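Local coordinates for sensor protein kinase HptS (Staphylococcus aureus, PDB 6LKG) that is a sensor histidine kinase, here represented by its probable extracellular sensing region, that probably reports hexose phosphate to a partner response regulator, at residues Q11-H16 and Q56-L61; Y62-G67 and M100-M105. All coordinates share one frame; numbering follows the deposited sequence.

Contact 1: residues Q11-H16 and Q56-L61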
# COMPACT_ATOMS: atom_id res chain seq x y z
N GLN D 11 24.77 0.10 9.20
CA GLN D 11 24.83 0.10 10.66
C GLN D 11 25.39 1.42 11.19
O GLN D 11 24.90 1.96 12.18
CB GLN D 11 25.68 -1.07 11.15
CG GLN D 11 25.66 -1.27 12.65
CD GLN D 11 26.95 -1.86 13.18
OE1 GLN D 11 28.00 -1.76 12.54
NE2 GLN D 11 26.88 -2.49 14.35
N SER D 12 26.43 1.95 10.53
CA SER D 12 26.98 3.24 10.93
C SER D 12 25.97 4.36 10.72
O SER D 12 25.83 5.25 11.57
CB SER D 12 28.27 3.52 10.16
OG SER D 12 28.75 4.82 10.44
N SER D 13 25.25 4.33 9.59
CA SER D 13 24.25 5.35 9.32
C SER D 13 23.11 5.30 10.33
O SER D 13 22.64 6.34 10.81
CB SER D 13 23.72 5.20 7.90
OG SER D 13 22.81 6.24 7.57
N LEU D 14 22.65 4.09 10.67
CA LEU D 14 21.56 3.97 11.64
C LEU D 14 22.01 4.41 13.03
O LEU D 14 21.24 5.05 13.75
CB LEU D 14 21.04 2.53 11.66
CG LEU D 14 20.29 2.09 10.40
CD1 LEU D 14 20.00 0.60 10.44
CD2 LEU D 14 19.00 2.88 10.23
N HIS D 15 23.25 4.08 13.41
CA HIS D 15 23.77 4.51 14.70
C HIS D 15 23.86 6.03 14.77
O HIS D 15 23.56 6.63 15.81
CB HIS D 15 25.14 3.88 14.95
CG HIS D 15 25.08 2.40 15.19
ND1 HIS D 15 26.22 1.63 15.34
CD2 HIS D 15 24.03 1.55 15.31
CE1 HIS D 15 25.87 0.37 15.55
NE2 HIS D 15 24.55 0.30 15.53
N HIS D 16 24.28 6.67 13.68
CA HIS D 16 24.35 8.12 13.64
C HIS D 16 22.97 8.75 13.79
O HIS D 16 22.79 9.72 14.53
CB HIS D 16 25.01 8.59 12.35
CG HIS D 16 25.00 10.07 12.17
ND1 HIS D 16 24.05 10.72 11.42
CD2 HIS D 16 25.81 11.04 12.66
CE1 HIS D 16 24.28 12.02 11.44
NE2 HIS D 16 25.34 12.24 12.19
N GLN D 56 18.99 16.80 10.15
CA GLN D 56 20.39 16.62 10.52
C GLN D 56 20.90 15.22 10.23
O GLN D 56 22.09 14.97 10.41
CB GLN D 56 20.57 16.93 12.01
CG GLN D 56 20.46 18.39 12.39
CD GLN D 56 20.31 18.59 13.88
OE1 GLN D 56 19.66 17.80 14.56
NE2 GLN D 56 20.93 19.64 14.40
N GLN D 57 20.03 14.32 9.80
CA GLN D 57 20.36 12.93 9.51
C GLN D 57 19.82 12.56 8.13
O GLN D 57 18.91 13.22 7.62
CB GLN D 57 19.79 12.01 10.59
CG GLN D 57 18.32 12.20 10.85
CD GLN D 57 17.50 11.36 9.91
OE1 GLN D 57 17.76 10.17 9.75
NE2 GLN D 57 16.51 11.97 9.28
N PRO D 58 20.37 11.52 7.49
CA PRO D 58 19.95 11.17 6.12
C PRO D 58 18.62 10.43 6.00
O PRO D 58 17.94 10.58 4.98
CB PRO D 58 21.10 10.30 5.62
CG PRO D 58 21.62 9.64 6.85
CD PRO D 58 21.48 10.66 7.95
N ALA D 59 18.25 9.62 6.98
CA ALA D 59 17.11 8.73 6.83
C ALA D 59 15.79 9.51 6.72
O ALA D 59 15.67 10.65 7.17
CB ALA D 59 17.03 7.74 7.99
N THR D 60 14.81 8.86 6.09
CA THR D 60 13.45 9.40 6.01
C THR D 60 12.74 9.09 7.32
O THR D 60 12.34 7.96 7.58
CB THR D 60 12.70 8.80 4.83
OG1 THR D 60 13.42 9.04 3.62
CG2 THR D 60 11.30 9.41 4.72
N LEU D 61 12.60 10.11 8.17
CA LEU D 61 12.03 9.94 9.50
C LEU D 61 10.71 10.67 9.61
O LEU D 61 10.52 11.74 9.02
CB LEU D 61 12.98 10.44 10.59
CG LEU D 61 14.34 9.76 10.75
CD1 LEU D 61 15.06 10.34 11.96
CD2 LEU D 61 14.18 8.26 10.87

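Contact 2: residues Y62-G67 and M100-M105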
# COMPACT_ATOMS: atom_id res chain seq x y z
N TYR D 62 9.79 10.09 10.37
CA TYR D 62 8.51 10.71 10.68
C TYR D 62 8.33 10.71 12.18
O TYR D 62 8.48 9.67 12.83
CB TYR D 62 7.36 9.98 9.99
CG TYR D 62 7.41 10.06 8.48
CD1 TYR D 62 7.04 11.22 7.82
CD2 TYR D 62 7.82 8.97 7.73
CE1 TYR D 62 7.09 11.30 6.44
CE2 TYR D 62 7.87 9.04 6.35
CZ TYR D 62 7.50 10.20 5.71
OH TYR D 62 7.56 10.27 4.34
N TYR D 63 8.01 11.87 12.74
CA TYR D 63 7.77 11.99 14.17
C TYR D 63 6.27 12.04 14.45
O TYR D 63 5.48 12.49 13.62
CB TYR D 63 8.45 13.23 14.75
CG TYR D 63 8.10 14.54 14.09
CD1 TYR D 63 6.91 15.20 14.39
CD2 TYR D 63 8.97 15.14 13.19
CE1 TYR D 63 6.60 16.41 13.79
CE2 TYR D 63 8.67 16.34 12.59
CZ TYR D 63 7.48 16.97 12.89
OH TYR D 63 7.17 18.17 12.29
N GLU D 64 5.90 11.55 15.63
CA GLU D 64 4.53 11.64 16.13
C GLU D 64 4.60 12.11 17.58
O GLU D 64 5.06 11.36 18.45
CB GLU D 64 3.80 10.29 16.03
CG GLU D 64 3.41 9.89 14.62
CD GLU D 64 2.64 8.59 14.57
OE1 GLU D 64 2.56 7.89 15.60
OE2 GLU D 64 2.10 8.26 13.49
N LEU D 65 4.19 13.34 17.82
CA LEU D 65 4.15 13.91 19.16
C LEU D 65 2.69 13.98 19.58
O LEU D 65 1.93 14.81 19.06
CB LEU D 65 4.81 15.29 19.19
CG LEU D 65 4.95 15.95 20.56
CD1 LEU D 65 5.84 15.12 21.48
CD2 LEU D 65 5.50 17.36 20.41
N SER D 66 2.29 13.12 20.51
CA SER D 66 0.89 12.95 20.87
C SER D 66 0.68 13.24 22.35
O SER D 66 1.52 12.91 23.19
CB SER D 66 0.41 11.53 20.55
OG SER D 66 1.18 10.57 21.25
N GLY D 67 -0.45 13.87 22.65
CA GLY D 67 -0.85 14.13 24.01
C GLY D 67 -2.25 14.70 24.04
O GLY D 67 -3.03 14.54 23.10
N MET D 100 4.01 11.86 24.38
CA MET D 100 4.79 10.75 23.85
C MET D 100 5.35 11.13 22.49
O MET D 100 4.61 11.61 21.62
CB MET D 100 3.95 9.48 23.74
CG MET D 100 4.71 8.30 23.16
SD MET D 100 3.81 6.75 23.28
CE MET D 100 2.34 7.14 22.34
N LEU D 101 6.65 10.93 22.30
CA LEU D 101 7.30 11.17 21.02
C LEU D 101 7.74 9.83 20.44
O LEU D 101 8.52 9.10 21.05
CB LEU D 101 8.50 12.10 21.18
CG LEU D 101 9.29 12.35 19.89
CD1 LEU D 101 8.43 13.08 18.87
CD2 LEU D 101 10.57 13.12 20.16
N LYS D 102 7.22 9.51 19.26
CA LYS D 102 7.64 8.35 18.49
C LYS D 102 8.34 8.81 17.22
O LYS D 102 7.89 9.75 16.56
CB LYS D 102 6.45 7.46 18.12
CG LYS D 102 5.90 6.61 19.25
CD LYS D 102 4.69 5.81 18.78
CE LYS D 102 4.08 4.99 19.91
NZ LYS D 102 5.03 3.96 20.41
N ILE D 103 9.45 8.15 16.89
CA ILE D 103 10.19 8.43 15.66
C ILE D 103 10.19 7.16 14.83
O ILE D 103 10.64 6.11 15.29
CB ILE D 103 11.63 8.88 15.96
CG1 ILE D 103 11.64 10.12 16.85
CG2 ILE D 103 12.36 9.17 14.65
CD1 ILE D 103 11.06 11.34 16.21
N TYR D 104 9.67 7.26 13.61
CA TYR D 104 9.62 6.14 12.68
C TYR D 104 10.58 6.38 11.53
O TYR D 104 10.78 7.51 11.10
CB TYR D 104 8.20 5.94 12.12
CG TYR D 104 7.18 5.45 13.11
CD1 TYR D 104 6.99 4.09 13.31
CD2 TYR D 104 6.38 6.34 13.82
CE1 TYR D 104 6.04 3.63 14.21
CE2 TYR D 104 5.43 5.88 14.71
CZ TYR D 104 5.26 4.53 14.90
OH TYR D 104 4.32 4.07 15.80
N MET D 105 11.19 5.30 11.04
CA MET D 105 12.01 5.34 9.84
C MET D 105 11.27 4.60 8.73
O MET D 105 11.05 3.39 8.82
CB MET D 105 13.39 4.72 10.08
CG MET D 105 14.28 4.74 8.85
SD MET D 105 15.67 3.61 8.97
CE MET D 105 14.86 2.02 8.78
O HOH W 1 1.69 5.19 15.31

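Contact 1: residues Q11-H16 and Q56-L61
The carbonyl oxygen of Gln56 meets the imidazole of His16 at its rim, with Gln56 O 3.8 Å from His16 CE1 and close to the ring plane. This is a van der Waals approach and not a hydrogen bond; the same oxygen accepts a hydrogen bond from the Gln20 side-chain amide, one turn further along the helix. His16 reaches across because its CG stands anti to the backbone N (chi1 175°), swinging the ring out toward the loop. At Gln57 it is the backbone that faces the ring, CA lying 4.5 Å from His16 CE1, whereas the amide curls back over its own loop. There Gln57 NE2 gives a hydrogen bond to Ala59 O (2.6 Å, 153° at the hydrogen), and the return bond from Ala59 N to Gln57 OE1 is weak, bent to 120°. OE1 also bonds Thr17 OG1 of helix 3-27 and NE2 bonds Ile54 O at the end of helix 40-54, so partners on two helices fix the rotation of the amide. Pro58 follows and brings its pyrrolidine against the helix: CG is 3.7 Å from Ser13 OG, while CD approaches the edge of the imidazole, 4.3 Å from His16 ND1. Pro58 thus touches two residues a helical turn apart; the two segments together bury 154 Å², a shallow surface contact. Beyond Ala59 the chain turns into strand 60-67, where Leu61 packs on Thr17 and on strand 98-107. The segment therefore carries the chain from helix 40-54 past the flank of the long helix 3-27 into the antiparallel sheet.

Contact 2: residues Y62-G67 and M100-M105
Tyr62 and Tyr104, Glu64 and Lys102, and Ser66 and Met100 form three hydrogen-bonded pairs of neighbouring antiparallel strands, whose directions differ by 165°. Each pair contributes two backbone bonds; the straightest runs from Tyr104 N to Tyr62 O, 2.8 Å long with 174° at the hydrogen. Between them, the non-hydrogen-bonded pairs Tyr63–Ile103 and Leu65–Leu101 add CA-H...O contacts, such as Tyr63 CA to Lys102 O at 3.3 Å.

Apolar packing belongs to the face bearing Tyr63, Leu65, Leu101 and Ile103. Tyr63 meets its partner through CB, 3.5 Å from Ile103 CD1, because chi1 places its CG between the backbone N and the carbonyl carbon and sends the ring away toward helix 40-54, where it packs on Leu50, Leu51 and Ile54. Leu65 and Leu101 instead bring their ends nearer the partner strand, Leu65 CD1 coming within 4.0 Å of Leu101 CB.

The opposite face carries Tyr62, Glu64, Ser66, Met100, Lys102 and Tyr104, and its contacts are mixed. Ser66 OG lies 3.8 Å from Met100 CE. The extended Glu64 chain brings OE1 diagonally to the ring edge of Tyr104, 3.6 Å from CE2, with carboxylate and ring planes 69° apart. A water joins the two, donating to Glu64 OE1 and bonding Tyr104 OH, each at 2.9 Å.

Tyr63 and Leu65 thus turn a largely apolar face to helix 40-54; on the other, the Glu64 carboxylate is met by a water and a ring edge, and Lys102 makes no salt bridge with it.

Contact 1 closes before contact 2 opens along the chain, and their centres lie 16 Å apart. Residues 60-61 and 62-67 belong to the same strand, so the loop that brushes helix 3-27 runs straight into the pairing with strand 98-107. The two also touch: Leu61 CD2 lies 3.5 Å from Tyr104 O, and Leu14 CD2 lies 3.6 Å from Met105 SD. Together they couple the long N-terminal helix to the first of two four-stranded antiparallel sheets, each ordered 2-1-4-3. That tandem layout beside a long helix is consistent with a double-Cache (PAS-like) sensor, in which such a helix could help carry signals towards the membrane.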